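Local coordinates for protein STING-associated CdnE c-di-GMP synthase (Flavobacteriaceae, PDB 6WT8) that probably synthesises the cyclic dinucleotide c-di-GMP from GTP as the CD-NTase of a bacterial CBASS antiphage system that signals through STING, at residues M26-F37 / L296-I304. Residues are numbered along the deposited sequence; the frame is centred on the assembly and turned at random.
Sequences MYSETLSGSKLF and LHYLDLVSI
The His297 imidazole is sandwiched between the backbone of Gly33 and Ser34 and the ring of Tyr298, with Ser34 N over the centre of one face, 3.5 Å above the plane, and Tyr298 CD1 toward the rim of the opposite face. Its CD2 meets Gly33 CA at 3.4 Å; a chi1 of 179°, with CG anti to the backbone N, carries the ring across to the 33-34 backbone. The Tyr298 ring is also covered twice: the selenomethionine Met26 brings CE over one face, 4.0 Å from the ring centroid, in a CH-pi contact with SE oblique to the ring, while CG of Leu299 lies on the other. At the edge of that ring, in plane, sits Ser28 OG, which accepts a bent hydrogen bond from Tyr298 N (3.1 Å, 136°). Phe37 carries Leu36 CB over one face and turns an edge to Leu299 O. His297 NE2 is hydrogen-bonded to Glu43, and Tyr298 OH to Ser48 of helix 46-56, whose Met55 touches Met26.

The contact joins the loop after helix 27-31 to residues 296-304, which run into helix 300-314. The Asp300 carboxylate grips that loop with both oxygens. OD2 uses its syn lone pair for a nearly straight bond from Lys35 N (2.9 Å, 167°); OD1 takes the hydroxyl OG of Ser34 at 2.7 Å, tilted out of the carboxylate plane, and weakly Leu36 N. Ser34 OG in turn accepts from Phe37 N at 2.9 Å, an ST motif. With an alanine at Asp300, Lys35 N and the Ser34 hydroxyl would probably lose their acceptor, leaving the 34-37 turn freer to shift. This buried carboxylate is met largely by N-H and hydroxyl donors, and Lys35 NZ, 5.1 Å from Asp300 OD2, may help stabilise the anion without direct contact.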
loop_
_atom_site.group_PDB
_atom_site.type_symbol
_atom_site.label_atom_id
_atom_site.label_comp_id
_atom_site.label_asym_id
_atom_site.label_seq_id
_atom_site.Cartn_x
_atom_site.Cartn_y
_atom_site.Cartn_z
HETATM N N MSE A 26 -0.363 8.204 19.835
HETATM C CA MSE A 26 -0.635 6.786 19.931
HETATM C C MSE A 26 -1.104 6.486 21.336
HETATM O O MSE A 26 -0.615 7.045 22.325
HETATM C CB MSE A 26 0.599 5.965 19.636
HETATM C CG MSE A 26 1.051 6.140 18.203
HETATM SE SE MSE A 26 2.820 5.273 17.815
HETATM C CE MSE A 26 3.937 6.499 18.727
ATOM N N TYR A 27 -2.047 5.565 21.445
ATOM C CA TYR A 27 -2.641 5.351 22.766
ATOM C C TYR A 27 -1.625 4.806 23.764
ATOM O O TYR A 27 -1.705 5.133 24.953
ATOM C CB TYR A 27 -3.839 4.405 22.688
ATOM C CG TYR A 27 -5.154 5.103 22.408
ATOM C CD1 TYR A 27 -5.184 6.334 21.756
ATOM C CD2 TYR A 27 -6.362 4.530 22.813
ATOM C CE1 TYR A 27 -6.377 6.978 21.511
ATOM C CE2 TYR A 27 -7.562 5.157 22.575
ATOM C CZ TYR A 27 -7.564 6.377 21.929
ATOM O OH TYR A 27 -8.761 7.009 21.693
ATOM N N SER A 28 -0.644 4.016 23.302
ATOM C CA SER A 28 0.288 3.478 24.279
ATOM C C SER A 28 1.139 4.572 24.864
ATOM O O SER A 28 1.705 4.377 25.943
ATOM C CB SER A 28 1.185 2.389 23.671
ATOM O OG SER A 28 2.055 2.876 22.610
ATOM N N GLU A 29 1.217 5.743 24.204
ATOM C CA GLU A 29 1.935 6.868 24.822
ATOM C C GLU A 29 1.353 7.248 26.179
ATOM O O GLU A 29 2.097 7.582 27.110
ATOM C CB GLU A 29 1.883 8.114 23.930
ATOM C CG GLU A 29 2.756 8.034 22.710
ATOM C CD GLU A 29 2.645 9.306 21.909
ATOM O OE1 GLU A 29 3.064 10.360 22.470
ATOM O OE2 GLU A 29 2.133 9.227 20.772
ATOM N N THR A 30 0.024 7.342 26.276
ATOM C CA THR A 30 -0.562 7.823 27.522
ATOM C C THR A 30 -1.074 6.713 28.408
ATOM O O THR A 30 -1.326 6.962 29.592
ATOM C CB THR A 30 -1.738 8.770 27.279
ATOM O OG1 THR A 30 -2.670 8.184 26.350
ATOM C CG2 THR A 30 -1.258 10.174 26.828
ATOM N N LEU A 31 -1.283 5.518 27.865
ATOM C CA LEU A 31 -1.879 4.462 28.670
ATOM C C LEU A 31 -0.894 3.377 29.030
ATOM O O LEU A 31 -1.174 2.583 29.926
ATOM C CB LEU A 31 -3.060 3.813 27.939
ATOM C CG LEU A 31 -4.190 4.756 27.533
ATOM C CD1 LEU A 31 -5.148 4.049 26.570
ATOM C CD2 LEU A 31 -4.923 5.361 28.750
ATOM N N SER A 32 0.253 3.316 28.387
ATOM C CA SER A 32 1.140 2.196 28.613
ATOM C C SER A 32 2.532 2.707 28.959
ATOM O O SER A 32 2.771 3.922 29.088
ATOM C CB SER A 32 1.170 1.303 27.371
ATOM O OG SER A 32 1.818 0.078 27.631
ATOM N N GLY A 33 3.454 1.768 29.091
ATOM C CA GLY A 33 4.854 2.110 29.266
ATOM C C GLY A 33 5.729 0.988 28.762
ATOM O O GLY A 33 5.315 -0.169 28.693
ATOM N N SER A 34 6.962 1.341 28.415
ATOM C CA SER A 34 7.852 0.338 27.868
ATOM C C SER A 34 8.269 -0.670 28.933
ATOM O O SER A 34 8.455 -0.323 30.113
ATOM C CB SER A 34 9.071 1.023 27.268
ATOM O OG SER A 34 10.028 0.050 26.910
ATOM N N LYS A 35 8.349 -1.937 28.526
ATOM C CA LYS A 35 8.909 -2.975 29.387
ATOM C C LYS A 35 10.417 -3.076 29.260
ATOM O O LYS A 35 11.068 -3.615 30.160
ATOM C CB LYS A 35 8.320 -4.348 29.050
ATOM C CG LYS A 35 6.816 -4.468 29.229
ATOM C CD LYS A 35 6.352 -5.875 28.830
ATOM C CE LYS A 35 6.979 -6.322 27.503
ATOM N NZ LYS A 35 6.411 -7.616 27.027
ATOM N N LEU A 36 10.974 -2.610 28.146
ATOM C CA LEU A 36 12.406 -2.726 27.884
ATOM C C LEU A 36 13.186 -1.484 28.291
ATOM O O LEU A 36 14.374 -1.590 28.628
ATOM C CB LEU A 36 12.641 -3.010 26.395
ATOM C CG LEU A 36 11.911 -4.258 25.897
ATOM C CD1 LEU A 36 11.931 -4.334 24.351
ATOM C CD2 LEU A 36 12.508 -5.505 26.530
ATOM N N PHE A 37 12.533 -0.323 28.299
ATOM C CA PHE A 37 13.184 0.938 28.621
ATOM C C PHE A 37 12.458 1.647 29.775
ATOM O O PHE A 37 11.424 2.275 29.549
ATOM C CB PHE A 37 13.233 1.810 27.361
ATOM C CG PHE A 37 13.602 1.033 26.113
ATOM C CD1 PHE A 37 14.919 0.627 25.898
ATOM C CD2 PHE A 37 12.626 0.672 25.185
ATOM C CE1 PHE A 37 15.263 -0.112 24.756
ATOM C CE2 PHE A 37 12.951 -0.057 24.047
ATOM C CZ PHE A 37 14.272 -0.456 23.830
ATOM N N LEU A 296 1.904 -4.316 23.012
ATOM C CA LEU A 296 3.176 -3.699 23.376
ATOM C C LEU A 296 3.107 -2.178 23.266
ATOM O O LEU A 296 2.479 -1.624 22.353
ATOM C CB LEU A 296 4.288 -4.191 22.447
ATOM C CG LEU A 296 4.720 -5.649 22.699
ATOM C CD1 LEU A 296 5.875 -5.926 21.736
ATOM C CD2 LEU A 296 5.200 -5.844 24.089
ATOM N N HIS A 297 3.845 -1.516 24.159
ATOM C CA HIS A 297 4.105 -0.093 24.040
ATOM C C HIS A 297 4.901 0.188 22.767
ATOM O O HIS A 297 5.678 -0.648 22.276
ATOM C CB HIS A 297 4.895 0.319 25.265
ATOM C CG HIS A 297 5.279 1.780 25.325
ATOM N ND1 HIS A 297 6.501 2.264 24.869
ATOM C CD2 HIS A 297 4.656 2.825 25.930
ATOM C CE1 HIS A 297 6.573 3.557 25.125
ATOM N NE2 HIS A 297 5.475 3.921 25.781
ATOM N N TYR A 298 4.727 1.398 22.204
ATOM C CA TYR A 298 5.328 1.668 20.883
ATOM C C TYR A 298 6.854 1.503 20.858
ATOM O O TYR A 298 7.383 1.037 19.845
ATOM C CB TYR A 298 4.921 3.064 20.375
ATOM C CG TYR A 298 5.616 4.234 21.045
ATOM C CD1 TYR A 298 5.162 4.752 22.278
ATOM C CD2 TYR A 298 6.781 4.778 20.505
ATOM C CE1 TYR A 298 5.846 5.795 22.913
ATOM C CE2 TYR A 298 7.468 5.808 21.140
ATOM C CZ TYR A 298 7.001 6.320 22.323
ATOM O OH TYR A 298 7.687 7.338 22.968
ATOM N N LEU A 299 7.561 1.816 21.955
ATOM C CA LEU A 299 9.025 1.666 21.926
ATOM C C LEU A 299 9.401 0.198 21.823
ATOM O O LEU A 299 10.422 -0.137 21.224
ATOM C CB LEU A 299 9.678 2.294 23.174
ATOM C CG LEU A 299 9.612 3.850 23.220
ATOM C CD1 LEU A 299 10.128 4.322 24.535
ATOM C CD2 LEU A 299 10.435 4.499 22.101
ATOM N N ASP A 300 8.605 -0.686 22.430
ATOM C CA ASP A 300 8.938 -2.100 22.374
ATOM C C ASP A 300 8.699 -2.677 20.987
ATOM O O ASP A 300 9.232 -3.754 20.695
ATOM C CB ASP A 300 8.125 -2.876 23.425
ATOM C CG ASP A 300 8.533 -2.515 24.871
ATOM O OD1 ASP A 300 9.604 -1.925 25.076
ATOM O OD2 ASP A 300 7.790 -2.814 25.838
ATOM N N LEU A 301 7.947 -1.985 20.112
ATOM C CA LEU A 301 7.808 -2.450 18.738
ATOM C C LEU A 301 9.115 -2.408 17.985
ATOM O O LEU A 301 9.264 -3.138 16.980
ATOM C CB LEU A 301 6.779 -1.617 17.964
ATOM C CG LEU A 301 5.378 -1.663 18.552
ATOM C CD1 LEU A 301 4.450 -0.703 17.785
ATOM C CD2 LEU A 301 4.794 -3.077 18.549
ATOM N N VAL A 302 10.059 -1.535 18.389
ATOM C CA VAL A 302 11.329 -1.474 17.665
ATOM C C VAL A 302 12.053 -2.791 17.825
ATOM O O VAL A 302 12.629 -3.307 16.868
ATOM C CB VAL A 302 12.188 -0.304 18.160
ATOM C CG1 VAL A 302 13.502 -0.201 17.342
ATOM C CG2 VAL A 302 11.392 0.989 18.047
ATOM N N SER A 303 12.030 -3.350 19.046
ATOM C CA SER A 303 12.610 -4.665 19.296
ATOM C C SER A 303 11.894 -5.780 18.510
ATOM O O SER A 303 12.549 -6.679 17.987
ATOM C CB SER A 303 12.526 -4.943 20.777
ATOM O OG SER A 303 13.041 -6.235 21.091
ATOM N N ILE A 304 10.561 -5.738 18.424
ATOM C CA ILE A 304 9.832 -6.744 17.624
ATOM C C ILE A 304 10.314 -6.734 16.182
ATOM O O ILE A 304 10.563 -7.776 15.565
ATOM C CB ILE A 304 8.320 -6.466 17.683
ATOM C CG1 ILE A 304 7.781 -6.800 19.037
ATOM C CG2 ILE A 304 7.524 -7.236 16.561
ATOM C CD1 ILE A 304 7.839 -8.250 19.439
#